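Local structure of siderophore enterobactin esterase (Emericella nidulans, 6GUO) at residues F162-G167 with A187-I192; L106-D111 with I192-R197. The protein hydrolyses the ester bonds of the bacterial siderophore enterobactin, releasing N-(2,3-dihydroxybenzoyl)-L-serine, and so frees the iron it carries inside the cell. All coordinates share one frame; numbering follows the deposited sequence. Where two conformers were deposited one is given.

Interaction 1 of 2, residues F162-G167 with A187-I192; sequences FGHSYG and AASPSI
G163 and A188 open a run of three backbone hydrogen bonds that joins strand 156-164 to its parallel neighbour 184-188 and continues into the loops beyond. A188 N donates to G163 O at 2.9 Å, and S165 N to A188 O, also 2.9 Å; both donors lie nearly in line with the carbonyl, though the S165 N-H is bent at 151°. Past the strand ends, S191 N reaches S165 O (3.2 Å) from above the carbonyl plane. Two CA-H...O contacts lie alongside these bonds, from H164 CA to A188 O (3.1 Å) and S165 CA to S189 O. G163-H164-S165-Y166-G167, with S165 at phi 62° in the tight turn into helix 166-177, fits the nucleophile elbow of alpha/beta-hydrolases, S165 probably being the nucleophile. In the conformer described, its OG is hydrogen-bonded to H164 O and to R102. The apolar contact is F162 CZ, the ring tip, 3.6 Å from A188 CB. H164, with CG anti to its backbone N (chi1 174°), carries its ring past A188 O, NE2 ending 3.6 Å from S189 CB; S189 OG is hydrogen-bonded to E228. S191 CB sits at the edge of the Y166 ring, in its plane, 3.7 Å from CD1; Y166 OH is hydrogen-bonded to E126.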
# COMPACT_ATOMS: atom_id res chain seq x y z
N PHE A 162 2.90 14.41 -2.16
CA PHE A 162 1.95 13.71 -1.29
C PHE A 162 2.37 13.86 0.16
O PHE A 162 3.54 13.70 0.49
CB PHE A 162 1.89 12.22 -1.64
CG PHE A 162 0.96 11.43 -0.74
CD1 PHE A 162 -0.32 11.11 -1.16
CD2 PHE A 162 1.38 11.01 0.52
CE1 PHE A 162 -1.17 10.38 -0.34
CE2 PHE A 162 0.53 10.28 1.34
CZ PHE A 162 -0.75 9.97 0.91
N GLY A 163 1.39 14.12 1.02
CA GLY A 163 1.56 14.07 2.46
C GLY A 163 0.27 13.66 3.15
O GLY A 163 -0.82 13.92 2.64
N HIS A 164 0.41 13.00 4.30
CA HIS A 164 -0.70 12.57 5.15
C HIS A 164 -0.63 13.27 6.51
O HIS A 164 0.46 13.44 7.06
CB HIS A 164 -0.68 11.06 5.34
CG HIS A 164 -1.71 10.55 6.30
ND1 HIS A 164 -1.45 10.38 7.64
CD2 HIS A 164 -3.00 10.16 6.12
CE1 HIS A 164 -2.53 9.91 8.24
NE2 HIS A 164 -3.48 9.78 7.34
N SER A 165 -1.80 13.65 7.04
CA SER A 165 -1.92 14.31 8.36
C SER A 165 -1.17 15.65 8.35
O SER A 165 -1.52 16.51 7.54
CB SER A 165 -1.56 13.36 9.52
OG SER A 165 -0.19 13.00 9.57
N TYR A 166 -0.17 15.86 9.21
CA TYR A 166 0.67 17.07 9.06
C TYR A 166 1.27 17.19 7.66
O TYR A 166 1.44 18.30 7.16
CB TYR A 166 1.78 17.13 10.11
CG TYR A 166 1.37 17.60 11.49
CD1 TYR A 166 0.08 18.08 11.77
CD2 TYR A 166 2.30 17.61 12.53
CE1 TYR A 166 -0.27 18.51 13.03
CE2 TYR A 166 1.95 18.05 13.80
CZ TYR A 166 0.67 18.50 14.04
OH TYR A 166 0.31 18.93 15.29
N GLY A 167 1.59 16.05 7.04
CA GLY A 167 2.01 16.02 5.64
C GLY A 167 0.99 16.61 4.68
O GLY A 167 1.35 17.30 3.72
N ALA A 187 -3.18 15.75 -0.75
CA ALA A 187 -3.31 16.05 0.67
C ALA A 187 -4.25 15.03 1.30
O ALA A 187 -5.47 15.15 1.21
CB ALA A 187 -3.84 17.47 0.86
N ALA A 188 -3.66 14.04 1.96
CA ALA A 188 -4.40 12.93 2.56
C ALA A 188 -4.63 13.20 4.05
O ALA A 188 -3.68 13.46 4.78
CB ALA A 188 -3.65 11.63 2.35
N SER A 189 -5.89 13.16 4.48
CA SER A 189 -6.27 13.46 5.86
C SER A 189 -5.56 14.69 6.40
O SER A 189 -4.96 14.64 7.46
CB SER A 189 -5.98 12.25 6.75
OG SER A 189 -6.57 11.08 6.20
N PRO A 190 -5.60 15.82 5.67
CA PRO A 190 -4.80 16.97 6.07
C PRO A 190 -5.27 17.53 7.41
O PRO A 190 -6.48 17.60 7.66
CB PRO A 190 -5.06 17.98 4.95
CG PRO A 190 -6.41 17.62 4.44
CD PRO A 190 -6.44 16.12 4.50
N SER A 191 -4.33 17.92 8.26
CA SER A 191 -4.63 18.43 9.59
C SER A 191 -5.15 19.88 9.52
O SER A 191 -4.52 20.81 10.04
CB SER A 191 -3.40 18.33 10.50
OG SER A 191 -2.92 17.00 10.52
N ILE A 192 -6.32 20.04 8.91
CA ILE A 192 -6.91 21.36 8.68
C ILE A 192 -7.19 22.05 10.02
O ILE A 192 -6.97 23.25 10.15
CB ILE A 192 -8.16 21.28 7.76
CG1 ILE A 192 -7.71 20.89 6.34
CG2 ILE A 192 -8.92 22.60 7.73
CD1 ILE A 192 -8.83 20.51 5.39

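Interaction 2 of 2, residues L106-D111 with I192-R197; sequences LTPPCD and IWWNNR
T107 lies over one face of the W194 indole, the two side chains crossing at about a right angle. Its methyl CG2 makes a CH-pi contact with the five-membered ring, 4.0 Å from the centroid and 26° off the normal, and CB comes down on the outer part of the six-membered ring, 3.6 Å from CZ2. T107 OG1 is hydrogen-bonded to S103 and G129, which fixes the rotation that turns the methyl to the indole. With CG anti to the backbone N (chi1 -177°), W194 extends its benzo end toward the 106-111 chain. There it meets P108 tip to tip, with P108 CD 3.7 Å from W194 CZ3, and P108 O is 3.4 Å from W194 CH2. C110 SG also approaches CZ3 at 3.7 Å, an oblique sulfur-aromatic contact with the sulfur 72° off the ring normal. The indole face opposite T107 is met by CB of the next residue, N195. The amide of N195 bridges to the loop further on: OD1 accepts from I114 N and ND2 gives to H112 O, while ND2 also lies 3.4 Å from C110 SG. No hydrogen bond links the two segments themselves. This is packing, largely of side chains, that joins the start of the connection from helix 102-106 to helix 131-150, which further on carries the proline-rich insertion that narrows the active site, to the weakly bonded, left-handed turn at about 194-197.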
# COMPACT_ATOMS: atom_id res chain seq x y z
N LEU A 106 6.74 20.15 9.00
CA LEU A 106 5.48 20.12 8.24
C LEU A 106 4.46 21.20 8.60
O LEU A 106 3.47 21.35 7.88
CB LEU A 106 4.85 18.73 8.37
CG LEU A 106 5.73 17.57 7.89
CD1 LEU A 106 5.06 16.23 8.15
CD2 LEU A 106 6.08 17.71 6.41
N THR A 107 4.67 21.95 9.68
CA THR A 107 3.73 23.00 10.09
C THR A 107 4.23 24.38 9.65
O THR A 107 5.41 24.69 9.82
CB THR A 107 3.49 23.00 11.60
OG1 THR A 107 4.75 23.08 12.29
CG2 THR A 107 2.75 21.73 12.02
N PRO A 108 3.33 25.21 9.08
CA PRO A 108 3.76 26.52 8.61
C PRO A 108 3.97 27.54 9.73
O PRO A 108 3.36 27.41 10.79
CB PRO A 108 2.61 26.95 7.69
CG PRO A 108 1.41 26.25 8.23
CD PRO A 108 1.91 24.95 8.78
N PRO A 109 4.85 28.53 9.49
CA PRO A 109 5.03 29.58 10.48
C PRO A 109 3.80 30.48 10.52
O PRO A 109 3.23 30.77 9.47
CB PRO A 109 6.26 30.33 9.97
CG PRO A 109 6.22 30.15 8.50
CD PRO A 109 5.58 28.82 8.24
N CYS A 110 3.40 30.87 11.72
CA CYS A 110 2.18 31.65 11.94
C CYS A 110 2.48 32.80 12.90
O CYS A 110 3.39 32.71 13.71
CB CYS A 110 1.09 30.76 12.54
SG CYS A 110 0.51 29.43 11.46
N ASP A 111 1.69 33.86 12.79
CA ASP A 111 1.82 35.02 13.68
C ASP A 111 1.44 34.63 15.11
O ASP A 111 2.07 35.08 16.07
CB ASP A 111 0.96 36.20 13.20
CG ASP A 111 1.43 36.77 11.86
OD1 ASP A 111 0.58 37.33 11.13
OD2 ASP A 111 2.63 36.67 11.53
N ILE A 192 -6.32 20.04 8.91
CA ILE A 192 -6.91 21.36 8.68
C ILE A 192 -7.19 22.05 10.02
O ILE A 192 -6.97 23.25 10.15
CB ILE A 192 -8.16 21.28 7.76
CG1 ILE A 192 -7.71 20.89 6.34
CG2 ILE A 192 -8.92 22.60 7.73
CD1 ILE A 192 -8.83 20.51 5.39
N TRP A 193 -7.61 21.26 11.01
CA TRP A 193 -7.79 21.72 12.40
C TRP A 193 -6.61 22.49 13.02
O TRP A 193 -6.83 23.35 13.88
CB TRP A 193 -8.12 20.53 13.32
CG TRP A 193 -7.03 19.51 13.42
CD1 TRP A 193 -6.88 18.39 12.64
CD2 TRP A 193 -5.93 19.50 14.34
NE1 TRP A 193 -5.76 17.70 13.01
CE2 TRP A 193 -5.15 18.35 14.05
CE3 TRP A 193 -5.53 20.35 15.38
CZ2 TRP A 193 -4.00 18.03 14.77
CZ3 TRP A 193 -4.37 20.03 16.09
CH2 TRP A 193 -3.62 18.88 15.78
N TRP A 194 -5.39 22.18 12.59
CA TRP A 194 -4.17 22.67 13.23
C TRP A 194 -4.14 24.19 13.46
O TRP A 194 -4.43 24.97 12.56
CB TRP A 194 -2.92 22.24 12.45
CG TRP A 194 -1.66 22.68 13.11
CD1 TRP A 194 -1.03 22.07 14.17
CD2 TRP A 194 -0.88 23.83 12.79
NE1 TRP A 194 0.10 22.77 14.51
CE2 TRP A 194 0.22 23.85 13.68
CE3 TRP A 194 -0.99 24.84 11.82
CZ2 TRP A 194 1.20 24.85 13.64
CZ3 TRP A 194 -0.02 25.83 11.78
CH2 TRP A 194 1.06 25.83 12.68
N ASN A 195 -3.78 24.57 14.69
CA ASN A 195 -3.62 25.96 15.08
C ASN A 195 -4.86 26.80 14.75
O ASN A 195 -4.80 27.77 13.99
CB ASN A 195 -2.37 26.55 14.42
CG ASN A 195 -2.01 27.91 14.97
OD1 ASN A 195 -2.28 28.19 16.14
ND2 ASN A 195 -1.41 28.76 14.14
N ASN A 196 -6.00 26.39 15.31
CA ASN A 196 -7.28 27.06 15.09
C ASN A 196 -7.57 27.24 13.59
O ASN A 196 -7.98 28.32 13.14
CB ASN A 196 -7.32 28.40 15.84
CG ASN A 196 -8.71 28.99 15.93
OD1 ASN A 196 -9.72 28.28 15.86
ND2 ASN A 196 -8.78 30.31 16.10
N ARG A 197 -7.32 26.18 12.82
CA ARG A 197 -7.53 26.16 11.37
C ARG A 197 -6.85 27.30 10.61
O ARG A 197 -7.43 27.89 9.70
CB ARG A 197 -9.03 26.12 11.07
CG ARG A 197 -9.69 24.85 11.56
CD ARG A 197 -11.11 24.75 11.05
NE ARG A 197 -11.93 25.83 11.60
CZ ARG A 197 -13.07 26.28 11.09
NH1 ARG A 197 -13.59 25.76 9.98
NH2 ARG A 197 -13.70 27.28 11.70

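How the interactions relate
From the N terminus, the first of these segments the chain reaches is 106-111, the loop after helix 102-106. It then runs by way of helix 131-150 into strand 156-164 and the turn at 162-167. Helix 166-177 carries it back to strand 184-188, where interaction 1 closes the beta-alpha-beta unit in the middle of the sheet. A few residues on, 192-197 meets the early loop, so interaction 2 closes a much longer loop with interaction 1 nested inside it. The two share I192, and their centres lie 12 Å apart. Direct packing joins them too: the rings of Y166 and W194 meet steeply, and L106 touches G167. They connect the central sheet and the probable nucleophile turn to the 106-111 loop.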